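Local coordinates for Lin1944 protein (Listeria innocua, PDB 3D7L) that is of unknown function but belongs to the short-chain dehydrogenase/reductase family and so probably acts as an oxidoreductase, at residues D[102-107]-D[148-153]; D[109-114]-D[187-192]; D[153-158]-D[197-202]. All blocks are in the same frame, centred on the assembly; numbering follows the deposited sequence.

Contact 1 (D[102-107]-D[148-153])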
ATOM      1  N   ASP D 102      -1.725   8.512 -20.846  1.00 31.91           N
ATOM      2  CA  ASP D 102      -1.652   8.911 -22.241  1.00 33.14           C
ATOM      3  C   ASP D 102      -2.941   8.571 -23.004  1.00 32.84           C
ATOM      4  O   ASP D 102      -3.185   9.106 -24.084  1.00 33.21           O
ATOM      5  CB  ASP D 102      -0.414   8.288 -22.921  1.00 34.33           C
ATOM      6  CG  ASP D 102       0.852   9.140 -22.751  1.00 37.57           C
ATOM      7  OD1 ASP D 102       0.731  10.369 -22.543  1.00 42.62           O
ATOM      8  OD2 ASP D 102       1.983   8.599 -22.850  1.00 41.48           O
ATOM      9  N   SER D 103      -3.775   7.714 -22.415  1.00 32.16           N
ATOM     10  CA  SER D 103      -5.067   7.372 -22.991  1.00 31.54           C
ATOM     11  C   SER D 103      -6.210   8.255 -22.521  1.00 31.28           C
ATOM     12  O   SER D 103      -7.327   8.095 -22.994  1.00 30.88           O
ATOM     13  CB  SER D 103      -5.418   5.915 -22.701  1.00 31.29           C
ATOM     14  OG  SER D 103      -4.570   5.067 -23.448  1.00 31.76           O
ATOM     15  N   LEU D 104      -5.950   9.166 -21.586  1.00 30.10           N
ATOM     16  CA  LEU D 104      -7.024  10.015 -21.107  1.00 29.62           C
ATOM     17  C   LEU D 104      -7.082  11.336 -21.829  1.00 29.68           C
ATOM     18  O   LEU D 104      -6.051  11.984 -22.063  1.00 29.23           O
ATOM     19  CB  LEU D 104      -6.929  10.269 -19.602  1.00 29.65           C
ATOM     20  CG  LEU D 104      -7.467   9.194 -18.664  1.00 28.48           C
ATOM     21  CD1 LEU D 104      -7.297   9.714 -17.273  1.00 22.72           C
ATOM     22  CD2 LEU D 104      -8.962   8.867 -18.958  1.00 26.82           C
ATOM     23  N   ASN D 105      -8.303  11.727 -22.176  1.00 29.30           N
ATOM     24  CA  ASN D 105      -8.557  13.050 -22.687  1.00 29.25           C
ATOM     25  C   ASN D 105      -8.283  14.108 -21.599  1.00 29.54           C
ATOM     26  O   ASN D 105      -8.263  13.802 -20.397  1.00 28.20           O
ATOM     27  CB  ASN D 105      -9.994  13.145 -23.208  1.00 28.86           C
ATOM     28  CG  ASN D 105     -10.187  12.444 -24.558  1.00 30.58           C
ATOM     29  OD1 ASN D 105      -9.301  12.451 -25.422  1.00 30.11           O
ATOM     30  ND2 ASN D 105     -11.363  11.855 -24.747  1.00 32.41           N
ATOM     31  N   ASP D 106      -8.062  15.350 -22.030  1.00 29.96           N
ATOM     32  CA  ASP D 106      -7.875  16.464 -21.114  1.00 30.24           C
ATOM     33  C   ASP D 106      -9.038  16.517 -20.119  1.00 30.29           C
ATOM     34  O   ASP D 106     -10.177  16.345 -20.512  1.00 30.37           O
ATOM     35  CB  ASP D 106      -7.785  17.771 -21.906  1.00 30.66           C
ATOM     36  CG  ASP D 106      -6.484  17.889 -22.723  1.00 31.68           C
ATOM     37  OD1 ASP D 106      -6.363  18.853 -23.497  1.00 35.78           O
ATOM     38  OD2 ASP D 106      -5.582  17.034 -22.609  1.00 32.92           O
ATOM     39  N   LYS D 107      -8.741  16.716 -18.834  1.00 29.62           N
ATOM     40  CA  LYS D 107      -9.770  16.780 -17.779  1.00 29.68           C
ATOM     41  C   LYS D 107     -10.431  15.424 -17.491  1.00 28.34           C
ATOM     42  O   LYS D 107     -11.467  15.373 -16.840  1.00 28.38           O
ATOM     43  CB  LYS D 107     -10.862  17.818 -18.119  1.00 30.39           C
ATOM     44  CG  LYS D 107     -10.366  19.171 -18.663  1.00 34.18           C
ATOM     45  CD  LYS D 107     -10.660  20.334 -17.733  1.00 39.48           C
ATOM     46  CE  LYS D 107      -9.510  20.529 -16.727  1.00 42.60           C
ATOM     47  NZ  LYS D 107      -9.974  21.051 -15.396  1.00 42.99           N
ATOM     48  N   ARG D 148      -2.653  17.849 -17.661  1.00 27.78           N
ATOM     49  CA  ARG D 148      -3.849  18.155 -18.470  1.00 28.21           C
ATOM     50  C   ARG D 148      -5.220  18.093 -17.729  1.00 27.90           C
ATOM     51  O   ARG D 148      -6.269  17.814 -18.326  1.00 27.49           O
ATOM     52  CB  ARG D 148      -3.850  17.286 -19.737  1.00 28.43           C
ATOM     53  CG  ARG D 148      -2.550  17.371 -20.553  1.00 27.56           C
ATOM     54  CD  ARG D 148      -2.578  16.463 -21.776  1.00 28.40           C
ATOM     55  NE  ARG D 148      -2.458  15.018 -21.493  1.00 26.98           N
ATOM     56  CZ  ARG D 148      -3.480  14.163 -21.529  1.00 26.33           C
ATOM     57  NH1 ARG D 148      -3.267  12.870 -21.301  1.00 23.87           N
ATOM     58  NH2 ARG D 148      -4.728  14.594 -21.805  1.00 25.73           N
ATOM     59  N   GLY D 149      -5.188  18.390 -16.436  1.00 28.09           N
ATOM     60  CA  GLY D 149      -6.398  18.523 -15.596  1.00 28.26           C
ATOM     61  C   GLY D 149      -7.016  17.195 -15.180  1.00 28.01           C
ATOM     62  O   GLY D 149      -8.137  17.149 -14.671  1.00 28.41           O
ATOM     63  N   ILE D 150      -6.270  16.122 -15.383  1.00 27.62           N
ATOM     64  CA  ILE D 150      -6.734  14.786 -15.087  1.00 28.24           C
ATOM     65  C   ILE D 150      -6.915  14.577 -13.582  1.00 28.23           C
ATOM     66  O   ILE D 150      -6.106  15.054 -12.783  1.00 28.89           O
ATOM     67  CB  ILE D 150      -5.792  13.740 -15.693  1.00 27.94           C
ATOM     68  CG1 ILE D 150      -6.000  13.664 -17.225  1.00 27.85           C
ATOM     69  CG2 ILE D 150      -6.025  12.382 -15.066  1.00 29.44           C
ATOM     70  CD1 ILE D 150      -4.774  13.199 -18.025  1.00 24.22           C
ATOM     71  N   ARG D 151      -8.001  13.899 -13.203  1.00 27.75           N
ATOM     72  CA  ARG D 151      -8.303  13.641 -11.780  1.00 26.72           C
ATOM     73  C   ARG D 151      -8.157  12.169 -11.441  1.00 26.70           C
ATOM     74  O   ARG D 151      -8.227  11.302 -12.330  1.00 26.19           O
ATOM     75  CB  ARG D 151      -9.707  14.142 -11.417  1.00 26.56           C
ATOM     76  CG  ARG D 151      -9.975  15.617 -11.831  1.00 24.49           C
ATOM     77  CD  ARG D 151     -11.439  16.042 -11.551  1.00 25.49           C
ATOM     78  NE  ARG D 151     -12.344  15.345 -12.447  1.00 24.44           N
ATOM     79  CZ  ARG D 151     -13.125  14.309 -12.125  1.00 26.05           C
ATOM     80  NH1 ARG D 151     -13.190  13.840 -10.889  1.00 26.18           N
ATOM     81  NH2 ARG D 151     -13.885  13.767 -13.055  1.00 25.47           N
ATOM     82  N   ILE D 152      -7.929  11.880 -10.160  1.00 26.94           N
ATOM     83  CA  ILE D 152      -7.850  10.485  -9.708  1.00 26.51           C
ATOM     84  C   ILE D 152      -8.395  10.338  -8.286  1.00 26.86           C
ATOM     85  O   ILE D 152      -7.941  11.023  -7.356  1.00 26.59           O
ATOM     86  CB  ILE D 152      -6.391   9.893  -9.838  1.00 26.87           C
ATOM     87  CG1 ILE D 152      -6.320   8.476  -9.240  1.00 25.39           C
ATOM     88  CG2 ILE D 152      -5.343  10.819  -9.127  1.00 27.33           C
ATOM     89  CD1 ILE D 152      -5.100   7.677  -9.711  1.00 24.68           C
ATOM     90  N   ASN D 153      -9.372   9.447  -8.132  1.00 26.71           N
ATOM     91  CA  ASN D 153      -9.957   9.157  -6.818  1.00 27.10           C
ATOM     92  C   ASN D 153     -10.032   7.650  -6.569  1.00 25.92           C
ATOM     93  O   ASN D 153      -9.853   6.869  -7.489  1.00 26.20           O
ATOM     94  CB  ASN D 153     -11.384   9.724  -6.711  1.00 26.30           C
ATOM     95  CG  ASN D 153     -11.447  11.217  -6.946  1.00 28.53           C
ATOM     96  OD1 ASN D 153     -10.881  11.997  -6.176  1.00 28.41           O
ATOM     97  ND2 ASN D 153     -12.169  11.631  -7.996  1.00 29.28           N
TER
HETATM   98  O   HOH W   1      -0.411  12.499 -21.026  1.00 33.45           O
HETATM   99  O   HOH W   2     -12.248  16.982 -14.696  1.00 31.84           O
HETATM  100  O   HOH W   3     -13.559  14.329 -15.800  1.00 32.39           O
HETATM  101  O   HOH W   4     -10.335  18.829 -14.108  1.00 38.79           O
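Arg148 and the backbone of Leu104 form the tight half of this contact. The guanidinium meets Leu104 O end-on with both terminal nitrogens. Arg148 NH2 lies 2.9 Å from Leu104 O, and Arg148 NH1 lies 3.0 Å from the same atom. The oxygen sits close to the guanidinium plane. Arg148 NH2 also makes a salt bridge to Asp106 OD2 at 2.7 Å, with an N-H...O angle of 162°. The side chains of Asp106 and Arg148 cross at about a right angle, and their flat groups are turned 43° apart. Arg148 bends at chi3 (-73°), which turns NE aside from the extended line of the chain. Ile150 CD1 covers one face of the guanidinium, toward its rim. Beside it, Leu104 CD1 packs on Ile150 CG2 at 3.7 Å. Lys107 N donates to Arg148 O at 2.8 Å and ties the two turns together.

The other side is wet. One water joins Asp102 OD1 to Arg148 NH1. Two more link Lys107 O to Arg151, one at NE and one at NH2. A fourth joins Lys107 NZ to Gly149 O. Lys107 CE passes 3.9 Å from Gly149 CA, where the glycine has no side chain in the way. Arg151 itself is held from elsewhere, by Gln194 O and Ser189 O.

The contact joins the corner after the short strand 104-105, just ahead of strand 108-113, to the turn that leads into strand 151-157. Leu104 O also accepts a bond from Lys58 NZ. Two cationic side chains on one carbonyl probably polarise it, and Asp106 would offset part of their charge.

Contact 2 (D[109-114]-D[187-192])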
ATOM      1  N   SER D 109     -10.406  11.354 -15.930  1.00 26.52           N
ATOM      2  CA  SER D 109     -10.177  10.868 -14.556  1.00 26.68           C
ATOM      3  C   SER D 109      -9.861   9.383 -14.494  1.00 26.61           C
ATOM      4  O   SER D 109     -10.263   8.639 -15.386  1.00 26.35           O
ATOM      5  CB  SER D 109     -11.412  11.127 -13.682  1.00 26.28           C
ATOM      6  OG  SER D 109     -12.481  10.277 -14.061  1.00 26.95           O
ATOM      7  N   PHE D 110      -9.150   8.972 -13.426  1.00 26.86           N
ATOM      8  CA  PHE D 110      -9.026   7.568 -13.011  1.00 26.26           C
ATOM      9  C   PHE D 110      -9.883   7.326 -11.763  1.00 26.10           C
ATOM     10  O   PHE D 110      -9.921   8.166 -10.876  1.00 27.34           O
ATOM     11  CB  PHE D 110      -7.579   7.224 -12.623  1.00 26.37           C
ATOM     12  CG  PHE D 110      -6.620   7.193 -13.761  1.00 26.77           C
ATOM     13  CD1 PHE D 110      -6.508   6.066 -14.567  1.00 25.45           C
ATOM     14  CD2 PHE D 110      -5.789   8.283 -14.017  1.00 27.00           C
ATOM     15  CE1 PHE D 110      -5.606   6.021 -15.625  1.00 23.82           C
ATOM     16  CE2 PHE D 110      -4.872   8.236 -15.087  1.00 26.23           C
ATOM     17  CZ  PHE D 110      -4.781   7.100 -15.866  1.00 26.28           C
ATOM     18  N   THR D 111     -10.550   6.175 -11.678  1.00 25.40           N
ATOM     19  CA  THR D 111     -11.175   5.761 -10.414  1.00 24.87           C
ATOM     20  C   THR D 111     -10.718   4.343 -10.082  1.00 25.77           C
ATOM     21  O   THR D 111     -10.873   3.443 -10.902  1.00 26.83           O
ATOM     22  CB  THR D 111     -12.684   5.810 -10.457  1.00 23.89           C
ATOM     23  OG1 THR D 111     -13.093   7.065 -10.985  1.00 23.69           O
ATOM     24  CG2 THR D 111     -13.287   5.611  -9.076  1.00 22.96           C
ATOM     25  N   LEU D 112     -10.162   4.153  -8.882  1.00 26.64           N
ATOM     26  CA  LEU D 112      -9.609   2.843  -8.487  1.00 27.88           C
ATOM     27  C   LEU D 112     -10.385   2.243  -7.320  1.00 27.93           C
ATOM     28  O   LEU D 112     -11.000   2.976  -6.564  1.00 27.64           O
ATOM     29  CB  LEU D 112      -8.133   2.999  -8.124  1.00 26.58           C
ATOM     30  CG  LEU D 112      -7.026   2.854  -9.174  1.00 30.34           C
ATOM     31  CD1 LEU D 112      -7.416   3.114 -10.658  1.00 28.79           C
ATOM     32  CD2 LEU D 112      -5.738   3.638  -8.751  1.00 30.09           C
ATOM     33  N   THR D 113     -10.363   0.923  -7.147  1.00 28.52           N
ATOM     34  CA  THR D 113     -11.159   0.338  -6.044  1.00 29.09           C
ATOM     35  C   THR D 113     -10.270  -0.091  -4.882  1.00 29.56           C
ATOM     36  O   THR D 113      -9.240  -0.704  -5.099  1.00 28.86           O
ATOM     37  CB  THR D 113     -12.036  -0.861  -6.502  1.00 29.65           C
ATOM     38  OG1 THR D 113     -12.914  -0.439  -7.556  1.00 31.59           O
ATOM     39  CG2 THR D 113     -12.870  -1.405  -5.342  1.00 28.90           C
ATOM     40  N   THR D 114     -10.663   0.263  -3.652  1.00 29.70           N
ATOM     41  CA  THR D 114      -9.939  -0.180  -2.464  1.00 29.88           C
ATOM     42  C   THR D 114     -10.862  -1.119  -1.635  1.00 30.01           C
ATOM     43  O   THR D 114     -11.304  -2.153  -2.148  1.00 29.90           O
ATOM     44  CB  THR D 114      -9.404   1.034  -1.654  1.00 30.18           C
ATOM     45  OG1 THR D 114     -10.476   1.944  -1.414  1.00 31.44           O
ATOM     46  CG2 THR D 114      -8.316   1.803  -2.427  1.00 29.47           C
ATOM     47  N   GLU D 187     -19.767   7.000  -9.901  1.00 25.60           N
ATOM     48  CA  GLU D 187     -20.377   8.086 -10.682  1.00 26.21           C
ATOM     49  C   GLU D 187     -19.911   9.469 -10.179  1.00 26.16           C
ATOM     50  O   GLU D 187     -19.638  10.353 -10.979  1.00 25.66           O
ATOM     51  CB  GLU D 187     -21.900   7.994 -10.694  1.00 25.35           C
ATOM     52  CG  GLU D 187     -22.573   9.175 -11.391  1.00 27.98           C
ATOM     53  CD  GLU D 187     -24.100   9.090 -11.435  1.00 29.66           C
ATOM     54  OE1 GLU D 187     -24.677   8.055 -11.077  1.00 35.52           O
ATOM     55  OE2 GLU D 187     -24.739  10.063 -11.853  1.00 34.52           O
ATOM     56  N   LYS D 188     -19.833   9.643  -8.854  1.00 26.56           N
ATOM     57  CA  LYS D 188     -19.320  10.857  -8.242  1.00 27.37           C
ATOM     58  C   LYS D 188     -17.890  11.119  -8.725  1.00 27.49           C
ATOM     59  O   LYS D 188     -17.579  12.237  -9.129  1.00 28.16           O
ATOM     60  CB  LYS D 188     -19.382  10.747  -6.705  1.00 27.49           C
ATOM     61  CG  LYS D 188     -18.908  11.975  -5.971  1.00 27.68           C
ATOM     62  CD  LYS D 188     -18.985  11.787  -4.453  1.00 28.36           C
ATOM     63  CE  LYS D 188     -18.368  12.982  -3.732  1.00 29.21           C
ATOM     64  NZ  LYS D 188     -19.072  14.268  -3.951  1.00 30.87           N
ATOM     65  N   SER D 189     -17.037  10.086  -8.717  1.00 27.11           N
ATOM     66  CA  SER D 189     -15.665  10.236  -9.212  1.00 26.93           C
ATOM     67  C   SER D 189     -15.603  10.597 -10.699  1.00 27.22           C
ATOM     68  O   SER D 189     -14.887  11.515 -11.062  1.00 28.61           O
ATOM     69  CB  SER D 189     -14.811   9.000  -8.927  1.00 26.58           C
ATOM     70  OG  SER D 189     -13.503   9.243  -9.358  1.00 26.93           O
ATOM     71  N   VAL D 190     -16.375   9.926 -11.547  1.00 26.15           N
ATOM     72  CA  VAL D 190     -16.314  10.190 -12.985  1.00 26.08           C
ATOM     73  C   VAL D 190     -16.916  11.548 -13.372  1.00 26.43           C
ATOM     74  O   VAL D 190     -16.344  12.285 -14.187  1.00 27.36           O
ATOM     75  CB  VAL D 190     -16.975   9.031 -13.802  1.00 26.06           C
ATOM     76  CG1 VAL D 190     -17.118   9.376 -15.323  1.00 26.98           C
ATOM     77  CG2 VAL D 190     -16.203   7.740 -13.609  1.00 24.03           C
ATOM     78  N   PHE D 191     -18.065  11.886 -12.795  1.00 25.77           N
ATOM     79  CA  PHE D 191     -18.842  13.022 -13.279  1.00 25.95           C
ATOM     80  C   PHE D 191     -18.693  14.274 -12.438  1.00 26.28           C
ATOM     81  O   PHE D 191     -19.002  15.374 -12.907  1.00 25.88           O
ATOM     82  CB  PHE D 191     -20.314  12.627 -13.417  1.00 26.30           C
ATOM     83  CG  PHE D 191     -20.574  11.730 -14.589  1.00 27.41           C
ATOM     84  CD1 PHE D 191     -20.665  12.259 -15.879  1.00 28.70           C
ATOM     85  CD2 PHE D 191     -20.712  10.363 -14.414  1.00 29.04           C
ATOM     86  CE1 PHE D 191     -20.888  11.424 -16.982  1.00 30.44           C
ATOM     87  CE2 PHE D 191     -20.955   9.525 -15.502  1.00 28.62           C
ATOM     88  CZ  PHE D 191     -21.029  10.055 -16.794  1.00 28.11           C
ATOM     89  N   GLY D 192     -18.245  14.095 -11.192  1.00 26.51           N
ATOM     90  CA  GLY D 192     -17.861  15.213 -10.321  1.00 27.01           C
ATOM     91  C   GLY D 192     -16.507  15.790 -10.728  1.00 27.36           C
ATOM     92  O   GLY D 192     -15.997  15.491 -11.819  1.00 28.22           O
TER
HETATM   93  O   HOH W   5     -13.983  11.679 -15.874  1.00 26.81           O
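Val190, which meets Thr111 across the contact, also lays CG1 over one face of the Phe191 ring. That methyl is 3.8 Å above the ring plane and offset toward the rim. Glu187 O lies in plane at the ring edge, and Lys26 makes a cation-pi contact with the ring. The other aromatic, Phe110, points away from the helix and packs on Ile62 and Ile152.

The contact between strand 109-113 and helix 187-191 is small and buried. Their axes approach to 8.2 Å and run nearly antiparallel, at 164°. The central bond is between two hydroxyls: Thr111 OG1 and Ser189 OG are 2.7 Å apart. Ser189 OG is anti to the backbone N (chi1 -177°), and Thr111 OG1 is anti to its own carbonyl carbon. Thr111 CG2 stays beside the serine, 3.7 Å from Ser189 CB. Val190 CG2 lies loosely beside the threonine hydroxyl, 4.1 Å from Thr111 OG1. Nearer the start of the strand, Ser109 OG skirts the helix, 4.0 Å from Val190 CA, and a water makes the polar link. It lies 2.7 Å from Ser109 OG and donates to Val190 O at 3.0 Å.

This is the docking of a Rossmann helix on the central parallel sheet, made here through small polar side chains. Ser189 OG has a second partner in Asn153 ND2, on the neighbouring strand 151-157. Ser189 O accepts a bond from Arg151 NH1. The buried hydroxyl pair is therefore tied to the next strand. The positive charge of Arg151 near the C-terminal end of the helix is probably favourable to the helix dipole.

Contact 3 (D[153-158]-D[197-202])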
ATOM      1  N   ASN D 153      -9.372   9.447  -8.132  1.00 26.71           N
ATOM      2  CA  ASN D 153      -9.957   9.157  -6.818  1.00 27.10           C
ATOM      3  C   ASN D 153     -10.032   7.650  -6.569  1.00 25.92           C
ATOM      4  O   ASN D 153      -9.853   6.869  -7.489  1.00 26.20           O
ATOM      5  CB  ASN D 153     -11.384   9.724  -6.711  1.00 26.30           C
ATOM      6  CG  ASN D 153     -11.447  11.217  -6.946  1.00 28.53           C
ATOM      7  OD1 ASN D 153     -10.881  11.997  -6.176  1.00 28.41           O
ATOM      8  ND2 ASN D 153     -12.169  11.631  -7.996  1.00 29.28           N
ATOM      9  N   THR D 154     -10.317   7.254  -5.335  1.00 25.53           N
ATOM     10  CA  THR D 154     -10.560   5.850  -5.050  1.00 26.16           C
ATOM     11  C   THR D 154     -11.934   5.684  -4.407  1.00 25.99           C
ATOM     12  O   THR D 154     -12.443   6.607  -3.756  1.00 26.64           O
ATOM     13  CB  THR D 154      -9.476   5.200  -4.145  1.00 25.12           C
ATOM     14  OG1 THR D 154      -9.331   5.941  -2.939  1.00 28.27           O
ATOM     15  CG2 THR D 154      -8.151   5.146  -4.858  1.00 27.27           C
ATOM     16  N   VAL D 155     -12.531   4.523  -4.613  1.00 25.82           N
ATOM     17  CA  VAL D 155     -13.785   4.167  -3.964  1.00 27.06           C
ATOM     18  C   VAL D 155     -13.498   2.972  -3.049  1.00 27.19           C
ATOM     19  O   VAL D 155     -12.880   1.992  -3.479  1.00 28.19           O
ATOM     20  CB  VAL D 155     -14.902   3.898  -4.980  1.00 26.78           C
ATOM     21  CG1 VAL D 155     -16.187   3.364  -4.272  1.00 26.00           C
ATOM     22  CG2 VAL D 155     -15.202   5.181  -5.790  1.00 23.74           C
ATOM     23  N   SER D 156     -13.896   3.090  -1.788  1.00 27.22           N
ATOM     24  CA  SER D 156     -13.624   2.044  -0.781  1.00 28.02           C
ATOM     25  C   SER D 156     -14.940   1.474  -0.256  1.00 28.15           C
ATOM     26  O   SER D 156     -15.625   2.090   0.563  1.00 27.35           O
ATOM     27  CB  SER D 156     -12.784   2.571   0.365  1.00 27.86           C
ATOM     28  OG  SER D 156     -12.467   1.506   1.257  1.00 29.43           O
ATOM     29  N   PRO D 157     -15.321   0.302  -0.766  1.00 29.08           N
ATOM     30  CA  PRO D 157     -16.583  -0.259  -0.315  1.00 29.20           C
ATOM     31  C   PRO D 157     -16.464  -1.147   0.909  1.00 29.20           C
ATOM     32  O   PRO D 157     -15.419  -1.769   1.160  1.00 28.81           O
ATOM     33  CB  PRO D 157     -17.034  -1.115  -1.514  1.00 29.45           C
ATOM     34  CG  PRO D 157     -15.855  -1.108  -2.501  1.00 29.75           C
ATOM     35  CD  PRO D 157     -14.694  -0.526  -1.807  1.00 29.05           C
ATOM     36  N   ASN D 158     -17.569  -1.210   1.643  1.00 28.86           N
ATOM     37  CA  ASN D 158     -17.795  -2.245   2.644  1.00 29.35           C
ATOM     38  C   ASN D 158     -18.164  -3.520   1.899  1.00 29.85           C
ATOM     39  O   ASN D 158     -18.340  -3.512   0.659  1.00 29.90           O
ATOM     40  CB  ASN D 158     -18.949  -1.798   3.549  1.00 28.77           C
ATOM     41  CG  ASN D 158     -18.963  -2.486   4.891  1.00 28.97           C
ATOM     42  OD1 ASN D 158     -18.381  -3.564   5.067  1.00 28.10           O
ATOM     43  ND2 ASN D 158     -19.628  -1.849   5.876  1.00 26.92           N
ATOM     44  N   GLU D 197      -9.311  12.041  -3.666  1.00 27.29           N
ATOM     45  CA  GLU D 197     -10.297  11.613  -2.691  1.00 27.32           C
ATOM     46  C   GLU D 197     -10.378  10.103  -2.574  1.00 26.88           C
ATOM     47  O   GLU D 197     -10.144   9.376  -3.540  1.00 26.59           O
ATOM     48  CB  GLU D 197     -11.671  12.162  -3.045  1.00 28.12           C
ATOM     49  CG  GLU D 197     -11.756  13.696  -3.155  1.00 31.01           C
ATOM     50  CD  GLU D 197     -11.399  14.420  -1.859  1.00 34.32           C
ATOM     51  OE1 GLU D 197     -11.621  13.882  -0.737  1.00 33.21           O
ATOM     52  OE2 GLU D 197     -10.867  15.541  -1.981  1.00 36.85           O
ATOM     53  N   SER D 198     -10.666   9.658  -1.357  1.00 27.10           N
ATOM     54  CA  SER D 198     -11.068   8.293  -1.019  1.00 26.79           C
ATOM     55  C   SER D 198     -12.532   8.385  -0.580  1.00 27.35           C
ATOM     56  O   SER D 198     -12.856   8.997   0.450  1.00 27.36           O
ATOM     57  CB  SER D 198     -10.163   7.726   0.096  1.00 27.31           C
ATOM     58  OG  SER D 198     -10.635   6.468   0.572  1.00 25.57           O
ATOM     59  N   TYR D 199     -13.425   7.837  -1.408  1.00 27.86           N
ATOM     60  CA  TYR D 199     -14.856   7.852  -1.154  1.00 28.01           C
ATOM     61  C   TYR D 199     -15.218   6.565  -0.457  1.00 28.70           C
ATOM     62  O   TYR D 199     -15.307   5.517  -1.096  1.00 28.60           O
ATOM     63  CB  TYR D 199     -15.646   7.962  -2.469  1.00 27.86           C
ATOM     64  CG  TYR D 199     -15.446   9.273  -3.211  1.00 27.22           C
ATOM     65  CD1 TYR D 199     -15.458  10.483  -2.529  1.00 27.35           C
ATOM     66  CD2 TYR D 199     -15.259   9.299  -4.591  1.00 27.68           C
ATOM     67  CE1 TYR D 199     -15.279  11.705  -3.195  1.00 28.56           C
ATOM     68  CE2 TYR D 199     -15.081  10.522  -5.272  1.00 28.63           C
ATOM     69  CZ  TYR D 199     -15.101  11.712  -4.563  1.00 26.92           C
ATOM     70  OH  TYR D 199     -14.918  12.915  -5.196  1.00 26.97           O
ATOM     71  N   GLN D 200     -15.410   6.634   0.855  1.00 29.09           N
ATOM     72  CA  GLN D 200     -15.760   5.451   1.642  1.00 30.35           C
ATOM     73  C   GLN D 200     -17.267   5.204   1.503  1.00 29.79           C
ATOM     74  O   GLN D 200     -18.048   6.134   1.605  1.00 29.13           O
ATOM     75  CB  GLN D 200     -15.430   5.702   3.117  1.00 30.81           C
ATOM     76  CG  GLN D 200     -13.975   6.152   3.426  1.00 31.22           C
ATOM     77  CD  GLN D 200     -13.857   6.730   4.839  1.00 33.10           C
ATOM     78  OE1 GLN D 200     -14.814   7.318   5.370  1.00 37.84           O
ATOM     79  NE2 GLN D 200     -12.713   6.537   5.464  1.00 35.06           N
ATOM     80  N   VAL D 201     -17.672   3.971   1.213  1.00 29.67           N
ATOM     81  CA  VAL D 201     -19.106   3.619   1.222  1.00 29.71           C
ATOM     82  C   VAL D 201     -19.246   2.505   2.270  1.00 30.11           C
ATOM     83  O   VAL D 201     -19.285   1.318   1.924  1.00 29.97           O
ATOM     84  CB  VAL D 201     -19.666   3.185  -0.185  1.00 29.14           C
ATOM     85  CG1 VAL D 201     -21.194   3.031  -0.163  1.00 28.29           C
ATOM     86  CG2 VAL D 201     -19.287   4.187  -1.292  1.00 27.68           C
ATOM     87  N   TYR D 202     -19.295   2.899   3.547  1.00 30.12           N
ATOM     88  CA  TYR D 202     -19.264   1.919   4.655  1.00 30.23           C
ATOM     89  C   TYR D 202     -20.620   1.761   5.348  1.00 31.03           C
ATOM     90  O   TYR D 202     -20.916   0.740   5.985  1.00 30.06           O
ATOM     91  CB  TYR D 202     -18.190   2.263   5.685  1.00 29.22           C
ATOM     92  CG  TYR D 202     -16.740   2.272   5.195  1.00 29.70           C
ATOM     93  CD1 TYR D 202     -16.340   1.569   4.042  1.00 27.19           C
ATOM     94  CD2 TYR D 202     -15.758   2.966   5.913  1.00 29.28           C
ATOM     95  CE1 TYR D 202     -15.027   1.580   3.609  1.00 26.46           C
ATOM     96  CE2 TYR D 202     -14.413   2.991   5.471  1.00 28.04           C
ATOM     97  CZ  TYR D 202     -14.061   2.278   4.328  1.00 28.72           C
ATOM     98  OH  TYR D 202     -12.745   2.262   3.890  1.00 26.68           O
ATOM     99  OXT TYR D 202     -21.458   2.675   5.282  1.00 32.07           O
TER
HETATM  100  O   HOH W   6      -9.461   4.446  -0.778  1.00 19.28           O
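This is a parallel beta-strand pairing between strand 151-157 and the last strand, 198-201, which closes one side of the Rossmann sheet. Helix 179-191 lies between the two in sequence and completes a beta-alpha-beta crossover. The paired segments are 17° from parallel. Backbone bonds alternate along them: Thr154 N to Glu197 O, Tyr199 N to Thr154 O, Ser156 N to Tyr199 O, Val201 N to Ser156 O, and Asn158 N to Val201 O. Side chains extend the ladder at both ends. Asn153 OD1 takes Glu197 N at 3.0 Å, on a lone pair in the amide plane. Asn158 ND2 donates to Tyr202 O, an oxygen of the C-terminal carboxylate, at 2.9 Å.

The two faces differ. Val155 and Val201 face helix 179-191, with Val155 CG1 4.4 Å from Val201 CG2. Val155 CG2 comes to the edge of the Tyr199 ring, whose OH bonds to Gln194. On the other face, a water bridges Thr154 OG1 and Ser198 OG. Ser156 OG, anti to the backbone N (chi1 -176°), donates to Tyr202 OH at 2.8 Å. Gln200 CB covers the centre of one face of the Tyr202 ring.

Tyr202 OH and Gln200 NE2 both bond to Glu119 OE2. The C-terminal residue is thus gripped at its hydroxyl and its carboxylate, and the amide of Asn158 probably eases the terminal charge.

In the fold
All three contacts involve one sheet. Strand 151-157 lies between strands 108-113 and 198-201, and it ties the contacts together. Contact 1 and contact 2 have centres about 11 Å apart, and the backbones meet where Arg151 O lies 2.7 Å from Phe110 N. Contact 2 and contact 3 have centres about 10 Å apart, with Leu112 O 2.9 Å from Val155 N. Contacts 1 and 3 share Asn153 and are about 20 Å apart between centres. Contact 1 lies at the start of strand 151-157, and contact 3 runs from Asn153 to its end. In short-chain dehydrogenases the cofactor sits at the C-terminal edge of the parallel strands. Contact 1 lies at the other edge, so it is probably remote from that site.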